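PDB 3TOY: mandelate racemase/muconate lactonizing enzyme family protein from Bradyrhizobium sp. ORS 278, which belongs to the enolase superfamily, in which an N-terminal alpha+beta capping domain sits against a C-terminal beta/alpha barrel domain that holds a divalent metal ion. Local coordinates for residues S128-M132 and M296-T302; P84-V89 and L122-A126; P276-A280 and N306-Q310. All blocks are in the same frame, centred on the assembly; numbering follows the deposited sequence. Where two conformers were deposited one is given.

Interaction 1. Residues S128-M132 and M296-T302; sequences SGLDM and MKVGGIT
Ser-128 and Gly-300 bring the two backbones to 4.2 Å, CA to CA, where helix 122-142 of the capping domain meets the turn that leads from the barrel strand 290-291 into helix 300-314. This is a domain interface of the enolase-type fold. Gly-299 and Gly-300 both have positive phi, and Gly-300 has no side chain to hold the helix off, so Ser-128 CB comes within 3.4 Å of Gly-300 N. The polar centre of the contact is the carboxylate of Asp-131, which reaches the N-terminal end of helix 300-314. Its CG stands anti to its own backbone N (chi1 -178°), a torsion that carries the group out towards Thr-302. Asp-131 OD2 takes the backbone N-H of Thr-302 at 3.0 Å, almost straight at 172° and met on the syn side, although 34° out of the carboxylate plane. Asp-131 OD1 uses its syn lone pair for the hydroxyl of Thr-302, OG1 lying 2.6 Å away; the two side chains cross at about a right angle. One residue thus engages both oxygens and fixes the rotation of the carboxylate, whose negative charge is probably favoured by the helix end. Thr-302 OG1 is also bonded to Trp-135 NE1, while Pro-103 and Met-107 of helix 103-113 cover Asp-131. At the other end, Ser-128 OG is tied chiefly to Gly-124 O within its own helix and accepts only a weak bond from Gly-299 N at 3.1 Å. Met-132 supplies the apolar flank, with Leu-323 packed against it: its CG lies 4.1 Å from Gly-300 CA and 4.2 Å from Ile-301 CG1.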
loop_
_atom_site.group_PDB
_atom_site.type_symbol
_atom_site.label_atom_id
_atom_site.label_comp_id
_atom_site.label_asym_id
_atom_site.label_seq_id
_atom_site.Cartn_x
_atom_site.Cartn_y
_atom_site.Cartn_z
ATOM N N SER A 128 -17.884 -14.527 -29.324
ATOM C CA SER A 128 -18.072 -15.563 -28.304
ATOM C C SER A 128 -19.079 -16.580 -28.827
ATOM O O SER A 128 -18.963 -17.760 -28.547
ATOM C CB SER A 128 -18.589 -14.954 -27.003
ATOM O OG SER A 128 -17.651 -13.971 -26.520
ATOM N N GLY A 129 -20.063 -16.094 -29.585
ATOM C CA GLY A 129 -21.088 -16.983 -30.152
ATOM C C GLY A 129 -20.439 -17.966 -31.111
ATOM O O GLY A 129 -20.764 -19.153 -31.090
ATOM N N LEU A 130 -19.524 -17.469 -31.940
ATOM C CA LEU A 130 -18.775 -18.312 -32.871
ATOM C C LEU A 130 -17.945 -19.340 -32.131
ATOM O O LEU A 130 -17.939 -20.525 -32.465
ATOM C CB LEU A 130 -17.894 -17.471 -33.815
ATOM C CG LEU A 130 -18.681 -16.678 -34.869
ATOM C CD1 LEU A 130 -17.900 -15.554 -35.513
ATOM C CD2 LEU A 130 -19.250 -17.646 -35.944
ATOM N N ASP A 131 -17.232 -18.894 -31.100
ATOM C CA ASP A 131 -16.428 -19.824 -30.326
ATOM C C ASP A 131 -17.253 -20.993 -29.779
ATOM O O ASP A 131 -16.822 -22.150 -29.835
ATOM C CB ASP A 131 -15.697 -19.088 -29.173
ATOM C CG ASP A 131 -14.811 -20.025 -28.379
ATOM O OD1 ASP A 131 -13.648 -20.249 -28.787
ATOM O OD2 ASP A 131 -15.294 -20.552 -27.354
ATOM N N MET A 132 -18.422 -20.711 -29.235
ATOM C CA MET A 132 -19.265 -21.781 -28.676
ATOM C C MET A 132 -19.677 -22.771 -29.781
ATOM O O MET A 132 -19.663 -23.988 -29.588
ATOM C CB MET A 132 -20.520 -21.207 -28.018
ATOM C CG MET A 132 -20.288 -20.623 -26.617
ATOM S SD MET A 132 -21.801 -20.067 -25.847
ATOM C CE MET A 132 -22.025 -18.493 -26.668
ATOM N N MET A 296 -21.421 -15.366 -23.525
ATOM C CA MET A 296 -21.505 -14.466 -24.685
ATOM C C MET A 296 -20.516 -13.312 -24.600
ATOM O O MET A 296 -20.252 -12.654 -25.598
ATOM C CB MET A 296 -22.869 -13.791 -24.774
ATOM C CG MET A 296 -24.068 -14.660 -24.795
ATOM S SD MET A 296 -25.445 -13.548 -25.169
ATOM C CE MET A 296 -25.750 -12.683 -23.620
ATOM N N LYS A 297 -20.011 -13.016 -23.402
ATOM C CA LYS A 297 -19.179 -11.791 -23.239
ATOM C C LYS A 297 -17.770 -12.125 -22.747
ATOM O O LYS A 297 -16.819 -11.365 -22.960
ATOM C CB LYS A 297 -19.856 -10.829 -22.265
ATOM C CG LYS A 297 -21.188 -10.297 -22.767
ATOM C CD LYS A 297 -21.698 -9.153 -21.920
ATOM C CE LYS A 297 -22.917 -8.482 -22.557
ATOM N NZ LYS A 297 -23.413 -7.305 -21.783
ATOM N N VAL A 298 -17.636 -13.286 -22.130
ATOM C CA VAL A 298 -16.330 -13.769 -21.664
ATOM C C VAL A 298 -15.408 -14.354 -22.749
ATOM O O VAL A 298 -14.243 -14.654 -22.467
ATOM C CB VAL A 298 -16.514 -14.788 -20.515
ATOM C CG1 VAL A 298 -16.846 -16.164 -21.076
ATOM C CG2 VAL A 298 -15.230 -14.908 -19.670
ATOM N N GLY A 299 -15.892 -14.480 -23.992
ATOM C CA GLY A 299 -15.087 -15.136 -25.051
ATOM C C GLY A 299 -15.421 -16.608 -25.271
ATOM O O GLY A 299 -14.551 -17.409 -25.636
ATOM N N GLY A 300 -16.684 -16.969 -25.026
ATOM C CA GLY A 300 -17.176 -18.330 -25.237
ATOM C C GLY A 300 -16.518 -19.325 -24.306
ATOM O O GLY A 300 -16.053 -18.968 -23.221
ATOM N N ILE A 301 -16.492 -20.584 -24.730
ATOM C CA ILE A 301 -15.853 -21.649 -23.988
ATOM C C ILE A 301 -14.371 -21.348 -23.775
ATOM O O ILE A 301 -13.839 -21.544 -22.666
ATOM C CB ILE A 301 -15.982 -22.994 -24.744
ATOM C CG1 ILE A 301 -17.467 -23.336 -25.006
ATOM C CG2 ILE A 301 -15.276 -24.097 -24.010
ATOM C CD1 ILE A 301 -18.338 -23.245 -23.825
ATOM N N THR A 302 -13.702 -20.890 -24.837
ATOM C CA THR A 302 -12.274 -20.686 -24.812
ATOM C C THR A 302 -11.911 -19.612 -23.741
ATOM O O THR A 302 -10.997 -19.820 -22.925
ATOM C CB THR A 302 -11.757 -20.273 -26.211
ATOM O OG1 THR A 302 -12.002 -21.364 -27.132
ATOM C CG2 THR A 302 -10.243 -19.999 -26.178
#

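Interaction 2. Residues P84-V89 and L122-A126. With NI (nickel (II) ion), chain G.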
loop_
_atom_site.group_PDB
_atom_site.type_symbol
_atom_site.label_atom_id
_atom_site.label_comp_id
_atom_site.label_asym_id
_atom_site.label_seq_id
_atom_site.Cartn_x
_atom_site.Cartn_y
_atom_site.Cartn_z
ATOM N N PRO A 84 -27.900 -6.129 -36.205
ATOM C CA PRO A 84 -26.453 -5.912 -36.092
ATOM C C PRO A 84 -25.701 -7.222 -35.777
ATOM O O PRO A 84 -24.679 -7.519 -36.419
ATOM C CB PRO A 84 -26.334 -4.921 -34.932
ATOM C CG PRO A 84 -27.637 -4.252 -34.839
ATOM C CD PRO A 84 -28.674 -5.220 -35.349
ATOM N N LEU A 85 -26.209 -8.002 -34.813
ATOM C CA LEU A 85 -25.550 -9.260 -34.408
ATOM C C LEU A 85 -25.553 -10.276 -35.547
ATOM O O LEU A 85 -24.554 -10.932 -35.817
ATOM C CB LEU A 85 -26.209 -9.871 -33.169
ATOM C CG LEU A 85 -25.795 -9.208 -31.844
ATOM C CD1 LEU A 85 -26.648 -9.711 -30.686
ATOM C CD2 LEU A 85 -24.321 -9.467 -31.599
ATOM N N VAL A 86 -26.679 -10.381 -36.245
ATOM C CA VAL A 86 -26.748 -11.292 -37.400
ATOM C C VAL A 86 -25.691 -10.935 -38.445
ATOM O O VAL A 86 -24.965 -11.807 -38.935
ATOM C CB VAL A 86 -28.169 -11.281 -38.026
ATOM C CG1 VAL A 86 -28.157 -11.966 -39.405
ATOM C CG2 VAL A 86 -29.156 -11.957 -37.078
ATOM N N HIS A 87 -25.603 -9.665 -38.761
ATOM C CA HIS A 87 -24.621 -9.150 -39.679
ATOM C C HIS A 87 -23.208 -9.468 -39.247
ATOM O O HIS A 87 -22.411 -9.929 -40.016
ATOM C CB HIS A 87 -24.693 -7.641 -39.698
ATOM C CG HIS A 87 -25.521 -7.058 -40.794
ATOM N ND1 HIS A 87 -25.081 -6.970 -42.094
ATOM C CD2 HIS A 87 -26.727 -6.447 -40.766
ATOM C CE1 HIS A 87 -26.007 -6.381 -42.828
ATOM N NE2 HIS A 87 -27.011 -6.044 -42.044
ATOM N N LEU A 88 -22.906 -9.156 -37.999
ATOM C CA LEU A 88 -21.548 -9.359 -37.505
ATOM C C LEU A 88 -21.138 -10.821 -37.571
ATOM O O LEU A 88 -20.037 -11.151 -38.031
ATOM C CB LEU A 88 -21.427 -8.831 -36.076
ATOM C CG LEU A 88 -21.368 -7.305 -36.051
ATOM C CD1 LEU A 88 -21.621 -6.842 -34.633
ATOM C CD2 LEU A 88 -20.017 -6.774 -36.579
ATOM N N VAL A 89 -22.017 -11.707 -37.117
ATOM C CA VAL A 89 -21.708 -13.122 -37.125
ATOM C C VAL A 89 -21.470 -13.597 -38.568
ATOM O O VAL A 89 -20.532 -14.334 -38.846
ATOM C CB VAL A 89 -22.832 -13.948 -36.499
ATOM C CG1 VAL A 89 -22.587 -15.434 -36.755
ATOM C CG2 VAL A 89 -22.936 -13.671 -34.984
ATOM N N LEU A 122 -21.164 -5.595 -29.082
ATOM C CA LEU A 122 -21.788 -6.530 -30.042
ATOM C C LEU A 122 -20.774 -7.428 -30.744
ATOM O O LEU A 122 -21.034 -8.624 -30.942
ATOM C CB LEU A 122 -22.667 -5.767 -31.050
ATOM C CG LEU A 122 -23.782 -4.925 -30.424
ATOM C CD1 LEU A 122 -24.548 -4.131 -31.497
ATOM C CD2 LEU A 122 -24.777 -5.749 -29.589
ATOM N N VAL A 123 -19.622 -6.867 -31.128
ATOM C CA VAL A 123 -18.587 -7.645 -31.785
ATOM C C VAL A 123 -18.149 -8.795 -30.894
ATOM O O VAL A 123 -17.994 -9.928 -31.352
ATOM C CB VAL A 123 -17.372 -6.747 -32.169
ATOM C CG1 VAL A 123 -16.148 -7.576 -32.501
ATOM C CG2 VAL A 123 -17.759 -5.779 -33.308
ATOM N N GLY A 124 -17.954 -8.507 -29.607
ATOM C CA GLY A 124 -17.564 -9.550 -28.664
ATOM C C GLY A 124 -18.585 -10.676 -28.529
ATOM O O GLY A 124 -18.215 -11.839 -28.347
ATOM N N MET A 125 -19.867 -10.329 -28.586
ATOM C CA MET A 125 -20.924 -11.341 -28.496
ATOM C C MET A 125 -20.917 -12.251 -29.721
ATOM O O MET A 125 -21.083 -13.473 -29.601
ATOM C CB MET A 125 -22.281 -10.685 -28.352
ATOM C CG MET A 125 -22.419 -9.811 -27.091
ATOM S SD MET A 125 -23.881 -8.789 -27.078
ATOM C CE MET A 125 -25.132 -9.953 -26.556
ATOM N N ALA A 126 -20.726 -11.639 -30.894
ATOM C CA ALA A 126 -20.524 -12.396 -32.146
ATOM C C ALA A 126 -19.369 -13.362 -32.025
ATOM O O ALA A 126 -19.507 -14.544 -32.306
ATOM C CB ALA A 126 -20.276 -11.443 -33.293
HETATM NI NI NI G . -28.830 -4.631 -42.280
HETATM O O HOH W 1 -30.410 -4.560 -43.717
HETATM O O HOH W 2 -27.748 -3.275 -43.380
HETATM O O HOH W 3 -30.178 -6.063 -41.413
HETATM O O HOH W 4 -29.637 -5.120 -44.183
#
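In the helical layer of the capping domain, Leu-88 and Ala-126 bring helix 82-95 against the start of helix 122-142, the segment axes passing 9.0 Å apart at 56°. No hydrogen bond crosses the contact, and the side chains that meet are all apolar. Ala-126 is its small residue: its CB lies 4.0 Å from Leu-88 CB and 3.9 Å from Val-89 CG2, and the short side chain lets the backbones draw near. Leu-88, with CG beside its backbone N (chi1 -75°), straddles the next turn down with its fork, CD1 resting 3.9 Å from Leu-122 CB and CD2 touching Val-123 CG2; it crosses both side chains at about a right angle. Leu-85 works with one branch, CD2, which lies 3.5 Å from Leu-122 O and also meets Met-125 CB. Leu-122 answers by extending CD1 to the ring of Pro-84, 4.0 Å from its CB. His-87 faces away from this seam and binds a nickel ion through NE2 at 2.3 Å; waters and His-87 NE2 of the second subunit complete the site, so the metal bridges two chains. The same subunit packs Leu-80 on Leu-88, and Leu-122 and Val-123 pair with Val-123 and Leu-122 of that chain. Beneath helix 82-95 lies the antiparallel sheet, with Val-58 of strand 50-64 under Leu-85, and Ile-60 together with Val-32 and Ala-34 of strand 29-47 under Val-89.

Interaction 3. Residues P276-A280 and N306-Q310. With P4C (O-acetaldehydyl-hexaethylene glycol), chain H.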
loop_
_atom_site.group_PDB
_atom_site.type_symbol
_atom_site.label_atom_id
_atom_site.label_comp_id
_atom_site.label_asym_id
_atom_site.label_seq_id
_atom_site.Cartn_x
_atom_site.Cartn_y
_atom_site.Cartn_z
ATOM N N PRO A 276 -11.278 -12.511 -21.100
ATOM C CA PRO A 276 -10.442 -12.794 -19.932
ATOM C C PRO A 276 -9.801 -11.535 -19.361
ATOM O O PRO A 276 -9.661 -11.418 -18.125
ATOM C CB PRO A 276 -9.397 -13.766 -20.484
ATOM C CG PRO A 276 -10.254 -14.609 -21.482
ATOM C CD PRO A 276 -11.114 -13.541 -22.158
ATOM N N ARG A 277 -9.440 -10.582 -20.212
ATOM C CA ARG A 277 -8.791 -9.356 -19.671
ATOM C C ARG A 277 -9.736 -8.546 -18.815
ATOM O O ARG A 277 -9.320 -7.969 -17.808
ATOM C CB ARG A 277 -8.188 -8.475 -20.767
ATOM C CG ARG A 277 -7.533 -7.149 -20.226
ATOM C CD ARG A 277 -6.309 -7.463 -19.352
ATOM N NE ARG A 277 -5.346 -8.253 -20.106
ATOM C CZ ARG A 277 -4.444 -9.080 -19.567
ATOM N NH1 ARG A 277 -4.338 -9.189 -18.252
ATOM N NH2 ARG A 277 -3.632 -9.778 -20.350
ATOM N N GLY A 278 -11.007 -8.481 -19.207
ATOM C CA GLY A 278 -12.011 -7.757 -18.423
ATOM C C GLY A 278 -12.118 -8.340 -17.024
ATOM O O GLY A 278 -12.274 -7.605 -16.044
ATOM N N PHE A 279 -12.042 -9.666 -16.932
ATOM C CA PHE A 279 -12.028 -10.314 -15.624
ATOM C C PHE A 279 -10.735 -10.057 -14.872
ATOM O O PHE A 279 -10.776 -9.832 -13.654
ATOM C CB PHE A 279 -12.338 -11.809 -15.751
ATOM C CG PHE A 279 -13.797 -12.043 -15.900
ATOM C CD1 PHE A 279 -14.575 -12.211 -14.780
ATOM C CD2 PHE A 279 -14.414 -11.930 -17.154
ATOM C CE1 PHE A 279 -15.951 -12.334 -14.883
ATOM C CE2 PHE A 279 -15.808 -12.063 -17.271
ATOM C CZ PHE A 279 -16.578 -12.257 -16.139
ATOM N N ALA A 280 -9.603 -10.098 -15.573
ATOM C CA ALA A 280 -8.312 -9.835 -14.895
ATOM C C ALA A 280 -8.285 -8.448 -14.242
ATOM O O ALA A 280 -7.832 -8.307 -13.092
ATOM C CB ALA A 280 -7.096 -10.005 -15.846
ATOM N N ASN A 306 -9.995 -19.748 -19.541
ATOM C CA ASN A 306 -8.964 -18.825 -19.060
ATOM C C ASN A 306 -9.415 -18.234 -17.722
ATOM O O ASN A 306 -8.674 -18.251 -16.725
ATOM C CB ASN A 306 -8.789 -17.692 -20.081
ATOM C CG ASN A 306 -7.621 -16.735 -19.770
ATOM O OD1 ASN A 306 -7.489 -16.151 -18.667
ATOM N ND2 ASN A 306 -6.790 -16.517 -20.797
ATOM N N VAL A 307 -10.632 -17.692 -17.717
ATOM C CA VAL A 307 -11.192 -17.078 -16.495
ATOM C C VAL A 307 -11.336 -18.095 -15.340
ATOM O O VAL A 307 -11.188 -17.747 -14.180
ATOM C CB VAL A 307 -12.543 -16.335 -16.783
ATOM C CG1 VAL A 307 -13.202 -15.830 -15.472
ATOM C CG2 VAL A 307 -12.293 -15.135 -17.710
ATOM N N ALA A 308 -11.578 -19.363 -15.640
ATOM C CA ALA A 308 -11.677 -20.363 -14.595
ATOM C C ALA A 308 -10.334 -20.465 -13.849
ATOM O O ALA A 308 -10.322 -20.675 -12.642
ATOM C CB ALA A 308 -12.049 -21.726 -15.176
ATOM N N GLY A 309 -9.227 -20.330 -14.583
ATOM C CA GLY A 309 -7.877 -20.394 -13.963
ATOM C C GLY A 309 -7.658 -19.173 -13.065
ATOM O O GLY A 309 -7.134 -19.286 -11.949
ATOM N N GLN A 310 -8.068 -18.013 -13.547
ATOM C CA GLN A 310 -7.976 -16.777 -12.780
ATOM C C GLN A 310 -8.803 -16.881 -11.509
ATOM O O GLN A 310 -8.359 -16.477 -10.441
ATOM C CB GLN A 310 -8.525 -15.597 -13.578
ATOM C CG GLN A 310 -7.730 -15.203 -14.826
ATOM C CD GLN A 310 -8.301 -13.947 -15.436
ATOM O OE1 GLN A 310 -8.612 -13.002 -14.721
ATOM N NE2 GLN A 310 -8.469 -13.931 -16.767
HETATM O O1 P4C H . -8.367 -23.878 -16.512
HETATM C C2 P4C H . -9.659 -24.319 -16.956
HETATM C C3 P4C H . -9.798 -25.834 -16.829
HETATM O O4 P4C H . -9.347 -26.482 -18.024
HETATM C C5 P4C H . -10.116 -27.660 -18.325
HETATM C C6 P4C H . -9.539 -28.432 -19.510
HETATM O O7 P4C H . -9.832 -27.761 -20.735
HETATM C C8 P4C H . -9.001 -28.115 -21.846
HETATM C C9 P4C H . -9.195 -27.061 -22.936
HETATM O O10 P4C H . -8.012 -26.264 -23.062
HETATM C C11 P4C H . -8.239 -25.001 -23.687
HETATM C C12 P4C H . -6.994 -24.131 -23.526
HETATM O O13 P4C H . -6.901 -23.602 -22.197
HETATM C C14 P4C H . -5.922 -22.559 -22.112
HETATM C C15 P4C H . -5.671 -22.204 -20.648
HETATM O O16 P4C H . -6.606 -21.210 -20.219
#
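The Phe-279 ring carries Val-307 on one face: CG1 sits 4.2 Å from the ring centroid and 27° off the normal, a CH-pi contact, while Val-307 CG2 touches Phe-279 CD2 at 3.9 Å. Trp-273 meets the same ring in an edge-to-face stack. A second flat group, the amide of Gln-310, lies with Pro-276 O exactly in its plane; NE2 donates to that oxygen at 3.1 Å and 179°, from above the carbonyl plane, although Pro-276 O already accepts the helical bond from Ala-280 N. NE2 can also reach Asn-306 OD1, less surely because Asn-306 has two conformers. In the modelled one, Pro-276 CB lies over the Asn-306 amide face, 3.5 Å from CG, and ND2 bonds to Asp-312 of the third subunit. On the side of the helix away from the seam, Ala-308 CB approaches C2 of O-acetaldehydyl-hexaethylene glycol at 4.0 Å. The two segments, running 17° from parallel, belong to successive outer helices of the beta/alpha barrel, 275-285 and 300-314; strand 290-291 runs between them in sequence, and its Ile-291 packs under both Phe-279 and Val-307.

All three contacts are buried, but they differ in place and chemistry. Interaction 2 lies inside the capping domain and has no hydrogen bond across it; interaction 3 lies inside the barrel domain and mixes apolar contacts with a hydrogen bond from a side-chain amide to a backbone carbonyl; interaction 1 joins the two domains, mainly through a carboxylate at a helix end. Helix 122-142 serves interactions 1 and 2, where Met-296 SD lies 3.9 Å from Met-125 CE. Helix 300-314 serves interactions 1 and 3, and Val-298 CG2 touches Val-307 CG2 at 3.5 Å. Interactions 2 and 3 do not touch, their centres about 22 Å apart; interaction 2 borders the second subunit and interaction 3 chiefly the third.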